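Local structure of putative carbonic anhydrase (3LAS) at residues 34-39 / 72-77; 43-48 / 58-63. The protein probably catalyses the reversible interconversion of carbon dioxide and hydrogencarbonate as a zinc-dependent beta-class carbonic anhydrase. All coordinates share one frame; numbering follows the deposited sequence.

Contact 1. Residues 34-39 / 72-77. With ZN (zinc ion), chain C.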
loop_
_atom_site.group_PDB
_atom_site.type_symbol
_atom_site.label_atom_id
_atom_site.label_comp_id
_atom_site.label_asym_id
_atom_site.label_seq_id
_atom_site.Cartn_x
_atom_site.Cartn_y
_atom_site.Cartn_z
ATOM N N ALA A 34 1.575 7.917 9.058
ATOM C CA ALA A 34 1.099 7.073 7.955
ATOM C C ALA A 34 1.468 7.729 6.656
ATOM O O ALA A 34 1.196 8.973 6.462
ATOM C CB ALA A 34 -0.395 6.861 8.065
ATOM N N ILE A 35 2.073 6.963 5.747
ATOM C CA ILE A 35 2.435 7.449 4.398
ATOM C C ILE A 35 1.476 6.910 3.405
ATOM O O ILE A 35 1.140 5.711 3.463
ATOM C CB ILE A 35 3.847 6.937 4.095
ATOM C CG1 ILE A 35 4.857 7.552 5.116
ATOM C CG2 ILE A 35 4.293 7.293 2.646
ATOM C CD1 ILE A 35 5.994 6.576 5.394
ATOM N N VAL A 36 0.944 7.741 2.516
ATOM C CA VAL A 36 0.056 7.303 1.383
ATOM C C VAL A 36 0.835 7.499 0.111
ATOM O O VAL A 36 1.221 8.662 -0.194
ATOM C CB VAL A 36 -1.231 8.146 1.389
ATOM C CG1 VAL A 36 -2.138 7.835 0.183
ATOM C CG2 VAL A 36 -1.995 7.995 2.728
ATOM N N THR A 37 1.113 6.424 -0.612
ATOM C CA THR A 37 1.925 6.558 -1.809
ATOM C C THR A 37 1.532 5.535 -2.872
ATOM O O THR A 37 0.540 4.797 -2.722
ATOM C CB THR A 37 3.419 6.485 -1.460
ATOM O OG1 THR A 37 4.230 6.891 -2.557
ATOM C CG2 THR A 37 3.826 5.125 -0.943
ATOM N N CYS A 38 2.236 5.561 -3.993
ATOM C CA CYS A 38 1.941 4.658 -5.089
ATOM C C CYS A 38 2.594 3.308 -4.869
ATOM O O CYS A 38 3.656 3.171 -4.214
ATOM C CB CYS A 38 2.487 5.323 -6.368
ATOM S SG CYS A 38 2.029 4.316 -7.883
ATOM N N MET A 39 1.998 2.300 -5.499
ATOM C CA MET A 39 2.493 0.923 -5.594
ATOM C C MET A 39 3.758 0.722 -6.372
ATOM O O MET A 39 4.341 -0.384 -6.383
ATOM C CB MET A 39 1.385 0.014 -6.115
ATOM C CG MET A 39 1.171 0.332 -7.657
ATOM S SD MET A 39 -0.353 -0.532 -8.215
ATOM C CE MET A 39 -0.327 -0.046 -9.920
ATOM N N ARG A 72 -10.504 4.512 5.072
ATOM C CA ARG A 72 -10.727 3.450 6.019
ATOM C C ARG A 72 -9.453 3.077 6.763
ATOM O O ARG A 72 -9.431 2.878 7.995
ATOM C CB ARG A 72 -11.286 2.232 5.243
ATOM C CG ARG A 72 -11.456 0.948 6.085
ATOM C CD ARG A 72 -11.674 -0.254 5.209
ATOM N NE ARG A 72 -10.458 -0.682 4.509
ATOM C CZ ARG A 72 -9.585 -1.584 4.959
ATOM N NH1 ARG A 72 -9.655 -2.177 6.142
ATOM N NH2 ARG A 72 -8.554 -1.920 4.186
ATOM N N SER A 73 -8.396 2.932 5.969
ATOM C CA SER A 73 -7.137 2.493 6.510
ATOM C C SER A 73 -6.517 3.536 7.428
ATOM O O SER A 73 -5.893 3.168 8.456
ATOM C CB SER A 73 -6.191 2.107 5.374
ATOM O OG SER A 73 -6.745 1.034 4.593
ATOM N N LEU A 74 -6.632 4.807 7.062
ATOM C CA LEU A 74 -6.135 5.853 7.900
ATOM C C LEU A 74 -6.914 5.973 9.177
ATOM O O LEU A 74 -6.316 6.308 10.218
ATOM C CB LEU A 74 -6.110 7.215 7.161
ATOM C CG LEU A 74 -5.115 7.324 6.040
ATOM C CD1 LEU A 74 -5.329 8.591 5.243
ATOM C CD2 LEU A 74 -3.674 7.301 6.622
ATOM N N VAL A 75 -8.242 5.788 9.176
ATOM C CA VAL A 75 -9.010 5.889 10.432
ATOM C C VAL A 75 -8.554 4.731 11.310
ATOM O O VAL A 75 -8.381 4.927 12.576
ATOM C CB VAL A 75 -10.509 5.775 10.096
ATOM C CG1 VAL A 75 -11.312 5.489 11.434
ATOM C CG2 VAL A 75 -10.996 6.960 9.350
ATOM N N ILE A 76 -8.262 3.536 10.815
ATOM C CA ILE A 76 -7.706 2.466 11.654
ATOM C C ILE A 76 -6.341 2.887 12.122
ATOM O O ILE A 76 -6.004 2.769 13.348
ATOM C CB ILE A 76 -7.691 1.116 10.846
ATOM C CG1 ILE A 76 -9.124 0.685 10.629
ATOM C CG2 ILE A 76 -6.853 0.084 11.595
ATOM C CD1 ILE A 76 -9.215 -0.408 9.513
ATOM N N SER A 77 -5.488 3.384 11.250
ATOM C CA SER A 77 -4.127 3.791 11.667
ATOM C C SER A 77 -4.130 4.818 12.803
ATOM O O SER A 77 -3.303 4.718 13.705
ATOM C CB SER A 77 -3.437 4.391 10.401
ATOM O OG SER A 77 -2.135 4.854 10.705
HETATM ZN ZN ZN C . 2.818 5.494 -9.661
HETATM O O HOH W 1 3.299 3.971 -11.108
#

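Contact 2. Residues 43-48 / 58-63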
loop_
_atom_site.group_PDB
_atom_site.type_symbol
_atom_site.label_atom_id
_atom_site.label_comp_id
_atom_site.label_asym_id
_atom_site.label_seq_id
_atom_site.Cartn_x
_atom_site.Cartn_y
_atom_site.Cartn_z
ATOM N N LEU A 43 9.873 2.365 -6.007
ATOM C CA LEU A 43 9.867 3.077 -4.754
ATOM C C LEU A 43 9.890 2.100 -3.607
ATOM O O LEU A 43 8.909 1.329 -3.426
ATOM C CB LEU A 43 8.699 4.052 -4.674
ATOM C CG LEU A 43 8.423 4.702 -3.318
ATOM C CD1 LEU A 43 9.630 5.482 -2.729
ATOM C CD2 LEU A 43 7.208 5.537 -3.406
ATOM N N HIS A 44 11.026 2.061 -2.884
ATOM C CA HIS A 44 11.097 1.296 -1.632
ATOM C C HIS A 44 11.070 2.328 -0.522
ATOM O O HIS A 44 12.034 3.100 -0.352
ATOM C CB HIS A 44 12.308 0.378 -1.623
ATOM C CG HIS A 44 12.132 -0.818 -2.506
ATOM N ND1 HIS A 44 13.153 -1.734 -2.651
ATOM C CD2 HIS A 44 11.071 -1.246 -3.250
ATOM C CE1 HIS A 44 12.738 -2.668 -3.465
ATOM N NE2 HIS A 44 11.489 -2.431 -3.852
ATOM N N VAL A 45 9.918 2.423 0.129
ATOM C CA VAL A 45 9.614 3.560 1.004
ATOM C C VAL A 45 10.541 3.639 2.195
ATOM O O VAL A 45 10.971 4.734 2.608
ATOM C CB VAL A 45 8.142 3.458 1.449
ATOM C CG1 VAL A 45 7.847 4.560 2.380
ATOM C CG2 VAL A 45 7.248 3.550 0.259
ATOM N N ALA A 46 10.944 2.477 2.764
ATOM C CA ALA A 46 11.779 2.552 3.955
ATOM C C ALA A 46 13.105 3.184 3.704
ATOM O O ALA A 46 13.446 4.175 4.426
ATOM C CB ALA A 46 11.928 1.137 4.614
ATOM N N PRO A 47 13.930 2.769 2.738
ATOM C CA PRO A 47 15.235 3.464 2.573
ATOM C C PRO A 47 15.028 4.893 2.055
ATOM O O PRO A 47 15.807 5.784 2.416
ATOM C CB PRO A 47 16.008 2.567 1.601
ATOM C CG PRO A 47 14.973 1.811 0.880
ATOM C CD PRO A 47 13.868 1.544 1.916
ATOM N N ALA A 48 14.001 5.134 1.254
ATOM C CA ALA A 48 13.815 6.501 0.771
ATOM C C ALA A 48 13.546 7.538 1.847
ATOM O O ALA A 48 13.957 8.675 1.742
ATOM C CB ALA A 48 12.652 6.518 -0.237
ATOM N N ILE A 58 2.550 2.292 6.042
ATOM C CA ILE A 58 2.812 2.556 4.586
ATOM C C ILE A 58 1.620 2.037 3.834
ATOM O O ILE A 58 1.354 0.835 3.827
ATOM C CB ILE A 58 4.107 1.898 4.087
ATOM C CG1 ILE A 58 5.292 2.378 4.979
ATOM C CG2 ILE A 58 4.349 2.245 2.635
ATOM C CD1 ILE A 58 6.567 1.507 4.763
ATOM N N LEU A 59 0.822 2.961 3.292
ATOM C CA LEU A 59 -0.372 2.684 2.470
ATOM C C LEU A 59 0.011 2.895 1.036
ATOM O O LEU A 59 0.641 3.911 0.702
ATOM C CB LEU A 59 -1.562 3.571 2.815
ATOM C CG LEU A 59 -2.190 3.364 4.197
ATOM C CD1 LEU A 59 -1.305 3.863 5.343
ATOM C CD2 LEU A 59 -3.458 4.184 4.270
ATOM N N ARG A 60 -0.362 1.961 0.148
ATOM C CA ARG A 60 0.072 2.103 -1.275
ATOM C C ARG A 60 -1.024 1.603 -2.151
ATOM O O ARG A 60 -1.628 0.540 -1.962
ATOM C CB ARG A 60 1.317 1.256 -1.564
ATOM C CG ARG A 60 2.489 1.561 -0.589
ATOM C CD ARG A 60 3.790 0.811 -0.903
ATOM N NE ARG A 60 4.384 1.394 -2.151
ATOM C CZ ARG A 60 5.596 1.150 -2.594
ATOM N NH1 ARG A 60 6.450 0.408 -1.900
ATOM N NH2 ARG A 60 5.989 1.685 -3.718
ATOM N N ASN A 61 -1.279 2.360 -3.230
ATOM C CA ASN A 61 -2.279 2.019 -4.236
ATOM C C ASN A 61 -1.811 2.554 -5.574
ATOM O O ASN A 61 -0.689 3.097 -5.689
ATOM C CB ASN A 61 -3.697 2.436 -3.852
ATOM C CG ASN A 61 -3.859 3.965 -3.847
ATOM O OD1 ASN A 61 -2.994 4.666 -4.380
ATOM N ND2 ASN A 61 -4.982 4.425 -3.368
ATOM N N ALA A 62 -2.633 2.405 -6.633
ATOM C CA ALA A 62 -2.192 2.955 -7.941
ATOM C C ALA A 62 -2.315 4.484 -7.897
ATOM O O ALA A 62 -3.392 5.051 -7.720
ATOM C CB ALA A 62 -3.029 2.408 -9.068
ATOM N N GLY A 63 -1.165 5.133 -7.989
ATOM C CA GLY A 63 -1.054 6.594 -8.016
ATOM C C GLY A 63 -0.921 7.233 -6.650
ATOM O O GLY A 63 -0.626 8.434 -6.558
#

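Contact 1. Residues 34-39 / 72-77
Ala-34 and Val-36 meet Leu-74 in a small apolar contact between strand 33-38 and helix 68-80, one of the helices lying against the central sheet. The strand and helix segments run nearly antiparallel, at 167°, and their axes come within 10.1 Å. Both alternate strand residues direct their CB toward the helix, and Leu-74 answers them with its two methyls. Its CD2 lies 3.6 Å from Ala-34 CB, while its CD1 reaches Val-36 CG2 at 4.2 Å, so one forked tip spans two positions of the strand. CG of Leu-74 stands anti to the carbonyl carbon (chi1 -68°), which brings that fork nearer the strand than its CB direction alone would suggest. One turn on, Ser-77 OG approaches Ala-34 CB at 3.7 Å, a plain van der Waals contact; the hydroxyl is hydrogen-bonded to His-57 and Thr-83. The buried area is modest, 132 Å² over both sides, and Leu-74 also touches Leu-59 and Ile-144. At the C-terminal end of the strand, Cys-38 SG binds the zinc ion at 2.3 Å and a water completes a four-ligand shell with His-91 and Cys-94. The arrangement is that of an alpha/beta fold in which a helix packs on a parallel strand whose C-terminal end carries a zinc ligand, as in beta-class carbonic anhydrases.

Contact 2. Residues 43-48 / 58-63
Leu-43 meets Arg-60 through its backbone carbonyl, which takes both terminal nitrogens of the guanidinium end-on. Arg-60 NH1 and NH2 each lie 3.0 Å from Leu-43 O, and both approach from the same face of the carbonyl plane. The N-H...O angles of 138° and 142° show that neither bond is straight, as expected when one oxygen is shared by two donors. A bend at chi3 (71°) in an otherwise extended arginine chain helps turn the group to this oxygen. Leu-43 CB packs 3.7 Å from Arg-60 NH2, which also donates to Cys-38 O, so the guanidinium links two backbone carbonyls, Leu-43 O and Cys-38 O. Past His-44, the N-cap residue of helix 45-49, Val-45 turns its side chain toward the strand. Its CG2 sits over one face of the guanidinium, off-centre toward the rim and 3.9 Å from Arg-60 NH1. The same methyl touches Ile-58 CG2 at 4.0 Å, and Val-45 CG1 meets Ile-58 CD1 at 4.1 Å, so the two branched side chains pass each other with both arms engaged. This packing of the connecting helix against the second strand is characteristic of a beta-alpha-beta unit, formed here by strand 33-38, helix 45-49 and strand 56-61.

In the fold
The centres of contacts 1 and 2 lie about 10 Å apart, and both draw on the same mixed sheet, in which strands 33-38 and 56-61 are parallel neighbours. Along the chain the order is 34-39, 43-48, 58-63, 72-77, so contact 2 falls wholly within the interval that contact 1 spans. The strands are joined directly: Ile-35 O and Leu-59 N are 2.8 Å apart, as are Met-39 N and Asn-61 O, both probable hydrogen bonds. Side chains at successive positions of strand 33-38 serve different helices, Ala-34 and Val-36 meeting helix 68-80, Ile-35 touching helix 45-49. Both contacts also touch the second subunit, so this part of the sheet also borders the dimer interface.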